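Local coordinates for alpha-L-arabinosidase (PDB 6D25), which probably hydrolyses alpha-L-arabinofuranosyl side chains of arabinoxylans as a GH51 enzyme able to cope with internal di-substitution, at residues 265-273 with 290-301; 280-291 with 342-351. All coordinates share one frame; numbering follows the deposited sequence.

Both contacts use helix 285-312 of the parallel eight-stranded barrel, sharing Q290 and T291, with centres about 13 Å apart. Contact 1 joins this helix to the preceding strand 262-269 and the turn after it; contact 2 joins its N-terminal end, and the loop before it, to helix 346-361. Contact 1 is partly buried, with apolar side chains at one end and, at the other, bonds to a turn near the surface. Contact 2 is buried yet polar, organised round an arginine on a phenylalanine ring and a water. They meet where T295 packs on V351 and L292 on L350.

Contact 1. Residues 265-273 with 290-301; sequences MHYYTIPGG and QTLSRTLVMDEL
L301 CD1 covers one face of the Y267 ring, toward its rim, 3.7 Å from the ring centroid and 27° off the normal, a CH-pi contact. The side chains cross at about a right angle, and with CG anti to the backbone N (chi1 177°) the tyrosine extends across to the helix, where OH donates to R294 O at 2.7 Å. That carbonyl, at the helix kink, also accepts from V297 N; the two donors arrive from opposite faces of its plane. Beyond the ring, M265 CE meets M298 SD at 3.9 Å, while M298 CE lies near the edge of the Y267 ring. This is the packing of a barrel strand on the helix that follows it in a (beta/alpha)8 fold: the segments run nearly antiparallel, at 164°, with axes 7.7 Å apart at closest approach, and M265, Y267 and T269 all direct their CB atoms at the helix. T269 places two branches there. Its OG1 is hydrogen-bonded to T295 OG1 at 2.7 Å, a hydroxyl also bonded to N355 of helix 346-361, and its CG2 rests 3.4 Å from T291 O. Past the strand, I270 to G273 form a type II turn that meets the helix through the amide of Q290 and the guanidinium of R294. G272 N donates almost straight to Q290 OE1 at 3.0 Å; R294 NE also lies close to this oxygen, though that bond is so short and bent that its detail is doubtful. The R294 guanidinium turns a face to the turn, with G273 N 3.6 Å from NH1 and I270 O over the same group. A water lying in the guanidinium plane accepts weakly from R294 NH2 and more firmly from I270 N, and donates to Y267 OH and Y268 O.

Contact 2. Residues 280-291 with 342-351; sequences STTFDEAAWIQT and QQNSLRDALV
Two neighbouring outer helices of the (beta/alpha)8 barrel, those following the sixth and seventh strands, pack side by side at their N-terminal ends here; segments 285-291 and 346-351 run nearly parallel, with a closest axis approach of 10.6 Å and a crossing angle of -20°. R347 reaches from the second helix past T291 to F283, in the loop before the first. Its guanidinium lies flat on F283, CZ 3.7 Å from the ring centroid with the planes 19° apart, a stacked cation-pi pair. The chain sets out trans to N (chi1 -176°), stays extended through chi2, then turns at chi3, carrying CD past T291 CB at 3.6 Å. W288, whose NE1 is bonded to L448 O, runs antiparallel to the arginine side chain: CZ3 comes obliquely to 3.5 Å from R347 CA, and CZ2 touches L350 CD2 at 3.7 Å. S345 and D348 form the capping box of the second helix, S345 N using the anti lone pair of D348 OD2. A water accepts from R347 NH2 (3.0 Å) and S345 OG and donates to S280 O and D348 OD2. Ahead of both helices, Q343 N donates to S280 OG at 2.9 Å. Among the partners of the buried arginine are a ring face, the S279 carbonyl and the water shared with D348, which would probably help offset the cost of burying its positive charge.

Contact 1. Residues 265-273 with 290-301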
# COMPACT_ATOMS: atom_id res chain seq x y z
N MET A 265 -15.64 -13.72 -10.50
CA MET A 265 -16.60 -14.07 -9.48
C MET A 265 -16.33 -15.51 -9.03
O MET A 265 -15.80 -16.28 -9.79
CB MET A 265 -18.04 -13.92 -9.97
CG MET A 265 -18.46 -14.84 -11.06
SD MET A 265 -20.32 -14.85 -11.23
CE MET A 265 -20.77 -15.97 -9.91
N HIS A 266 -16.68 -15.81 -7.80
CA HIS A 266 -16.40 -17.11 -7.18
C HIS A 266 -17.70 -17.62 -6.57
O HIS A 266 -18.36 -16.86 -5.85
CB HIS A 266 -15.35 -17.00 -6.06
CG HIS A 266 -14.01 -16.56 -6.54
ND1 HIS A 266 -13.00 -16.22 -5.71
CD2 HIS A 266 -13.48 -16.51 -7.77
CE1 HIS A 266 -11.92 -15.94 -6.39
NE2 HIS A 266 -12.18 -16.10 -7.66
N TYR A 267 -18.05 -18.90 -6.85
CA TYR A 267 -19.16 -19.54 -6.16
C TYR A 267 -18.93 -21.05 -6.08
O TYR A 267 -18.93 -21.73 -7.11
CB TYR A 267 -20.49 -19.29 -6.87
CG TYR A 267 -21.65 -20.00 -6.21
CD1 TYR A 267 -22.04 -19.67 -4.92
CD2 TYR A 267 -22.33 -21.04 -6.85
CE1 TYR A 267 -23.06 -20.34 -4.27
CE2 TYR A 267 -23.34 -21.72 -6.21
CZ TYR A 267 -23.72 -21.38 -4.92
OH TYR A 267 -24.73 -22.08 -4.28
N TYR A 268 -18.77 -21.55 -4.87
CA TYR A 268 -18.65 -22.96 -4.59
C TYR A 268 -20.00 -23.55 -4.22
O TYR A 268 -20.84 -22.91 -3.57
CB TYR A 268 -17.69 -23.21 -3.42
CG TYR A 268 -16.25 -22.96 -3.77
CD1 TYR A 268 -15.52 -23.91 -4.46
CD2 TYR A 268 -15.63 -21.77 -3.46
CE1 TYR A 268 -14.20 -23.68 -4.81
CE2 TYR A 268 -14.32 -21.52 -3.84
CZ TYR A 268 -13.59 -22.49 -4.50
OH TYR A 268 -12.28 -22.26 -4.88
N THR A 269 -20.16 -24.81 -4.63
CA THR A 269 -21.31 -25.58 -4.29
C THR A 269 -20.99 -26.37 -3.01
O THR A 269 -20.18 -27.31 -3.05
CB THR A 269 -21.68 -26.50 -5.47
OG1 THR A 269 -22.00 -25.69 -6.61
CG2 THR A 269 -22.83 -27.42 -5.15
N ILE A 270 -21.59 -25.95 -1.89
CA ILE A 270 -21.19 -26.50 -0.61
C ILE A 270 -22.44 -27.02 0.09
O ILE A 270 -23.08 -26.30 0.86
CB ILE A 270 -20.45 -25.45 0.26
CG1 ILE A 270 -19.35 -24.74 -0.52
CG2 ILE A 270 -19.93 -26.10 1.53
CD1 ILE A 270 -18.53 -23.77 0.31
N PRO A 271 -22.78 -28.28 -0.15
CA PRO A 271 -23.92 -28.83 0.58
C PRO A 271 -23.70 -28.76 2.10
O PRO A 271 -22.59 -29.04 2.59
CB PRO A 271 -24.05 -30.30 0.13
CG PRO A 271 -22.81 -30.61 -0.64
CD PRO A 271 -22.15 -29.30 -0.99
N GLY A 272 -24.75 -28.31 2.80
CA GLY A 272 -24.71 -28.12 4.24
C GLY A 272 -24.11 -26.77 4.65
O GLY A 272 -24.09 -26.45 5.83
N GLY A 273 -23.61 -25.97 3.69
CA GLY A 273 -23.04 -24.68 4.02
C GLY A 273 -21.63 -24.76 4.60
O GLY A 273 -21.12 -25.81 4.91
N GLN A 290 -29.98 -31.58 -2.57
CA GLN A 290 -29.48 -30.36 -1.95
C GLN A 290 -28.24 -29.84 -2.73
O GLN A 290 -28.11 -28.65 -2.94
CB GLN A 290 -29.13 -30.54 -0.47
CG GLN A 290 -28.96 -29.18 0.24
CD GLN A 290 -27.88 -28.97 1.28
OE1 GLN A 290 -27.35 -27.84 1.40
NE2 GLN A 290 -27.60 -30.02 2.07
N THR A 291 -27.35 -30.74 -3.11
CA THR A 291 -26.16 -30.35 -3.85
C THR A 291 -26.53 -29.73 -5.21
O THR A 291 -26.00 -28.70 -5.60
CB THR A 291 -25.23 -31.56 -4.06
OG1 THR A 291 -24.92 -32.12 -2.79
CG2 THR A 291 -23.96 -31.19 -4.77
N LEU A 292 -27.46 -30.37 -5.93
CA LEU A 292 -27.84 -29.87 -7.22
C LEU A 292 -28.60 -28.53 -7.09
O LEU A 292 -28.42 -27.63 -7.91
CB LEU A 292 -28.68 -30.94 -7.95
CG LEU A 292 -27.98 -32.28 -8.18
CD1 LEU A 292 -28.85 -33.20 -9.03
CD2 LEU A 292 -26.60 -32.08 -8.83
N SER A 293 -29.45 -28.41 -6.08
CA SER A 293 -30.15 -27.17 -5.80
C SER A 293 -29.14 -26.04 -5.56
O SER A 293 -29.24 -24.93 -6.15
CB SER A 293 -31.06 -27.32 -4.63
OG SER A 293 -31.79 -26.13 -4.39
N ARG A 294 -28.16 -26.30 -4.73
CA ARG A 294 -27.14 -25.30 -4.45
C ARG A 294 -26.34 -24.95 -5.71
O ARG A 294 -26.00 -23.78 -5.89
CB ARG A 294 -26.21 -25.76 -3.33
CG ARG A 294 -26.82 -25.49 -1.96
CD ARG A 294 -25.98 -26.03 -0.83
NE ARG A 294 -26.49 -25.67 0.49
CZ ARG A 294 -26.05 -24.62 1.20
NH1 ARG A 294 -26.60 -24.37 2.37
NH2 ARG A 294 -25.07 -23.85 0.73
N THR A 295 -26.04 -25.92 -6.57
CA THR A 295 -25.18 -25.60 -7.72
C THR A 295 -25.96 -24.69 -8.70
O THR A 295 -25.38 -23.83 -9.34
CB THR A 295 -24.58 -26.85 -8.37
OG1 THR A 295 -23.28 -26.52 -8.88
CG2 THR A 295 -25.42 -27.37 -9.51
N LEU A 296 -27.28 -24.89 -8.77
CA LEU A 296 -28.10 -24.15 -9.73
C LEU A 296 -28.21 -22.65 -9.38
O LEU A 296 -28.58 -21.84 -10.25
CB LEU A 296 -29.48 -24.80 -9.80
CG LEU A 296 -29.54 -26.09 -10.63
CD1 LEU A 296 -30.88 -26.78 -10.43
CD2 LEU A 296 -29.35 -25.78 -12.08
N VAL A 297 -27.85 -22.30 -8.18
CA VAL A 297 -27.86 -20.91 -7.74
C VAL A 297 -26.90 -20.07 -8.64
O VAL A 297 -27.08 -18.86 -8.82
CB VAL A 297 -27.50 -20.82 -6.25
CG1 VAL A 297 -27.26 -19.38 -5.80
CG2 VAL A 297 -28.54 -21.46 -5.36
N MET A 298 -25.90 -20.72 -9.23
CA MET A 298 -24.99 -20.06 -10.19
C MET A 298 -25.78 -19.22 -11.22
O MET A 298 -25.32 -18.14 -11.60
CB MET A 298 -24.12 -21.09 -10.91
CG MET A 298 -23.14 -20.50 -11.90
SD MET A 298 -21.81 -19.54 -11.17
CE MET A 298 -20.71 -20.82 -10.57
N ASP A 299 -26.93 -19.71 -11.69
CA ASP A 299 -27.66 -18.98 -12.71
C ASP A 299 -28.16 -17.63 -12.17
O ASP A 299 -28.02 -16.61 -12.84
CB ASP A 299 -28.83 -19.78 -13.28
CG ASP A 299 -29.46 -19.03 -14.45
OD1 ASP A 299 -28.82 -18.87 -15.47
OD2 ASP A 299 -30.55 -18.55 -14.29
N GLU A 300 -28.73 -17.62 -10.96
CA GLU A 300 -29.20 -16.39 -10.33
C GLU A 300 -28.03 -15.41 -10.11
O GLU A 300 -28.15 -14.22 -10.37
CB GLU A 300 -29.90 -16.72 -9.01
CG GLU A 300 -30.30 -15.50 -8.22
CD GLU A 300 -30.89 -15.78 -6.85
OE1 GLU A 300 -31.20 -16.97 -6.55
OE2 GLU A 300 -31.03 -14.78 -6.09
N LEU A 301 -26.91 -15.92 -9.59
CA LEU A 301 -25.73 -15.07 -9.34
C LEU A 301 -25.24 -14.44 -10.64
O LEU A 301 -25.01 -13.22 -10.69
CB LEU A 301 -24.61 -15.91 -8.71
CG LEU A 301 -24.91 -16.51 -7.34
CD1 LEU A 301 -23.72 -17.35 -6.90
CD2 LEU A 301 -25.24 -15.46 -6.29
O HOH W 1 -23.20 -23.54 -2.02

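Contact 2. Residues 280-291 with 342-351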
# COMPACT_ATOMS: atom_id res chain seq x y z
N SER A 280 -18.16 -36.69 0.43
CA SER A 280 -17.95 -36.80 -1.02
C SER A 280 -18.23 -38.23 -1.52
O SER A 280 -18.29 -38.44 -2.73
CB SER A 280 -16.54 -36.39 -1.39
OG SER A 280 -15.58 -37.30 -0.88
N THR A 281 -18.33 -39.21 -0.62
CA THR A 281 -18.41 -40.63 -1.01
C THR A 281 -19.76 -41.27 -0.70
O THR A 281 -20.10 -42.22 -1.36
CB THR A 281 -17.36 -41.49 -0.29
OG1 THR A 281 -17.56 -41.36 1.12
CG2 THR A 281 -15.94 -41.11 -0.64
N THR A 282 -20.47 -40.78 0.32
CA THR A 282 -21.58 -41.52 0.90
C THR A 282 -22.71 -40.52 1.17
O THR A 282 -22.53 -39.58 1.95
CB THR A 282 -21.18 -42.18 2.23
OG1 THR A 282 -19.91 -42.81 2.08
CG2 THR A 282 -22.21 -43.17 2.72
N PHE A 283 -23.84 -40.68 0.51
CA PHE A 283 -24.89 -39.72 0.66
C PHE A 283 -26.22 -40.32 0.20
O PHE A 283 -26.25 -41.22 -0.62
CB PHE A 283 -24.59 -38.44 -0.14
CG PHE A 283 -24.17 -38.64 -1.58
CD1 PHE A 283 -25.11 -38.72 -2.59
CD2 PHE A 283 -22.82 -38.70 -1.92
CE1 PHE A 283 -24.70 -38.89 -3.89
CE2 PHE A 283 -22.42 -38.87 -3.23
CZ PHE A 283 -23.35 -38.97 -4.22
N ASP A 284 -27.29 -39.74 0.71
CA ASP A 284 -28.63 -40.17 0.39
C ASP A 284 -29.26 -39.17 -0.60
O ASP A 284 -28.61 -38.21 -1.07
CB ASP A 284 -29.46 -40.33 1.66
CG ASP A 284 -29.68 -39.05 2.46
OD1 ASP A 284 -29.39 -37.93 1.95
OD2 ASP A 284 -30.09 -39.21 3.63
N GLU A 285 -30.53 -39.38 -0.92
CA GLU A 285 -31.17 -38.59 -1.96
C GLU A 285 -31.31 -37.14 -1.50
O GLU A 285 -31.24 -36.25 -2.35
CB GLU A 285 -32.52 -39.18 -2.33
CG GLU A 285 -33.20 -38.47 -3.48
CD GLU A 285 -34.44 -39.18 -4.03
OE1 GLU A 285 -34.80 -40.27 -3.48
OE2 GLU A 285 -35.09 -38.63 -4.97
N ALA A 286 -31.55 -36.91 -0.20
CA ALA A 286 -31.64 -35.53 0.34
C ALA A 286 -30.35 -34.74 0.04
O ALA A 286 -30.41 -33.60 -0.41
CB ALA A 286 -31.95 -35.56 1.83
N ALA A 287 -29.19 -35.37 0.26
CA ALA A 287 -27.91 -34.72 0.02
C ALA A 287 -27.66 -34.51 -1.48
O ALA A 287 -27.03 -33.53 -1.89
CB ALA A 287 -26.79 -35.53 0.64
N TRP A 288 -28.14 -35.46 -2.29
CA TRP A 288 -28.08 -35.37 -3.77
C TRP A 288 -28.81 -34.11 -4.24
O TRP A 288 -28.21 -33.22 -4.89
CB TRP A 288 -28.69 -36.64 -4.36
CG TRP A 288 -28.98 -36.64 -5.83
CD1 TRP A 288 -30.17 -36.31 -6.41
CD2 TRP A 288 -28.10 -37.06 -6.89
NE1 TRP A 288 -30.09 -36.47 -7.76
CE2 TRP A 288 -28.83 -36.90 -8.10
CE3 TRP A 288 -26.78 -37.50 -6.96
CZ2 TRP A 288 -28.28 -37.21 -9.34
CZ3 TRP A 288 -26.23 -37.81 -8.19
CH2 TRP A 288 -26.98 -37.66 -9.38
N ILE A 289 -30.10 -34.01 -3.90
CA ILE A 289 -30.89 -32.91 -4.43
C ILE A 289 -30.42 -31.59 -3.83
O ILE A 289 -30.44 -30.57 -4.54
CB ILE A 289 -32.40 -33.14 -4.23
CG1 ILE A 289 -33.20 -32.21 -5.16
CG2 ILE A 289 -32.78 -33.00 -2.77
CD1 ILE A 289 -34.68 -32.45 -5.14
N GLN A 290 -29.98 -31.58 -2.57
CA GLN A 290 -29.48 -30.36 -1.95
C GLN A 290 -28.24 -29.84 -2.73
O GLN A 290 -28.11 -28.65 -2.94
CB GLN A 290 -29.13 -30.54 -0.47
CG GLN A 290 -28.96 -29.18 0.24
CD GLN A 290 -27.88 -28.97 1.28
OE1 GLN A 290 -27.35 -27.84 1.40
NE2 GLN A 290 -27.60 -30.02 2.07
N THR A 291 -27.35 -30.74 -3.11
CA THR A 291 -26.16 -30.35 -3.85
C THR A 291 -26.53 -29.73 -5.21
O THR A 291 -26.00 -28.70 -5.60
CB THR A 291 -25.23 -31.56 -4.06
OG1 THR A 291 -24.92 -32.12 -2.79
CG2 THR A 291 -23.96 -31.19 -4.77
N GLN A 342 -10.97 -34.80 -1.81
CA GLN A 342 -12.32 -35.32 -1.76
C GLN A 342 -12.51 -36.24 -2.97
O GLN A 342 -11.82 -36.08 -3.98
CB GLN A 342 -13.34 -34.17 -1.73
CG GLN A 342 -13.28 -33.27 -2.95
CD GLN A 342 -14.10 -31.98 -2.86
OE1 GLN A 342 -14.13 -31.35 -1.80
NE2 GLN A 342 -14.72 -31.58 -3.95
N GLN A 343 -13.46 -37.16 -2.87
CA GLN A 343 -13.80 -37.99 -4.01
C GLN A 343 -14.75 -37.20 -4.93
O GLN A 343 -15.16 -36.03 -4.67
CB GLN A 343 -14.38 -39.35 -3.57
CG GLN A 343 -13.39 -40.51 -3.66
CD GLN A 343 -13.01 -40.86 -5.09
OE1 GLN A 343 -13.55 -40.28 -6.03
NE2 GLN A 343 -12.08 -41.80 -5.27
N ASN A 344 -14.99 -37.81 -6.07
CA ASN A 344 -15.62 -37.19 -7.22
C ASN A 344 -16.58 -38.23 -7.80
O ASN A 344 -16.12 -39.26 -8.33
CB ASN A 344 -14.52 -36.76 -8.18
CG ASN A 344 -14.92 -35.73 -9.20
OD1 ASN A 344 -15.84 -35.98 -10.03
ND2 ASN A 344 -14.17 -34.64 -9.23
N SER A 345 -17.89 -38.01 -7.59
CA SER A 345 -18.89 -39.01 -7.86
C SER A 345 -19.76 -38.59 -9.05
O SER A 345 -19.60 -37.52 -9.63
CB SER A 345 -19.75 -39.24 -6.63
OG SER A 345 -20.65 -38.15 -6.45
N LEU A 346 -20.73 -39.44 -9.37
CA LEU A 346 -21.74 -39.08 -10.38
C LEU A 346 -22.39 -37.72 -10.05
O LEU A 346 -22.74 -36.94 -10.98
CB LEU A 346 -22.78 -40.18 -10.49
CG LEU A 346 -23.88 -39.97 -11.53
CD1 LEU A 346 -23.31 -39.83 -12.94
CD2 LEU A 346 -24.92 -41.11 -11.43
N ARG A 347 -22.57 -37.44 -8.76
CA ARG A 347 -23.16 -36.16 -8.34
C ARG A 347 -22.31 -34.98 -8.88
O ARG A 347 -22.82 -33.96 -9.35
CB ARG A 347 -23.24 -36.13 -6.81
CG ARG A 347 -23.93 -34.89 -6.24
CD ARG A 347 -24.05 -34.93 -4.73
NE ARG A 347 -22.76 -35.09 -4.07
CZ ARG A 347 -22.62 -35.29 -2.75
NH1 ARG A 347 -23.66 -35.15 -1.93
NH2 ARG A 347 -21.44 -35.66 -2.27
N ASP A 348 -20.99 -35.13 -8.81
CA ASP A 348 -20.04 -34.10 -9.28
C ASP A 348 -20.13 -33.95 -10.80
O ASP A 348 -20.02 -32.83 -11.31
CB ASP A 348 -18.64 -34.39 -8.77
CG ASP A 348 -18.63 -34.38 -7.25
OD1 ASP A 348 -18.88 -33.27 -6.69
OD2 ASP A 348 -18.50 -35.46 -6.61
N ALA A 349 -20.32 -35.06 -11.51
CA ALA A 349 -20.53 -34.97 -12.97
C ALA A 349 -21.74 -34.09 -13.26
O ALA A 349 -21.67 -33.21 -14.13
CB ALA A 349 -20.71 -36.33 -13.55
N LEU A 350 -22.87 -34.34 -12.57
CA LEU A 350 -24.06 -33.51 -12.83
C LEU A 350 -23.80 -32.04 -12.47
O LEU A 350 -24.32 -31.14 -13.15
CB LEU A 350 -25.28 -34.08 -12.08
CG LEU A 350 -26.08 -35.09 -12.91
CD1 LEU A 350 -25.40 -36.45 -12.95
CD2 LEU A 350 -27.47 -35.25 -12.40
N VAL A 351 -23.06 -31.79 -11.38
CA VAL A 351 -22.71 -30.43 -11.05
C VAL A 351 -22.01 -29.77 -12.25
O VAL A 351 -22.36 -28.65 -12.64
CB VAL A 351 -21.85 -30.33 -9.77
CG1 VAL A 351 -21.15 -28.99 -9.65
CG2 VAL A 351 -22.70 -30.59 -8.54
O HOH W 2 -19.63 -36.65 -4.47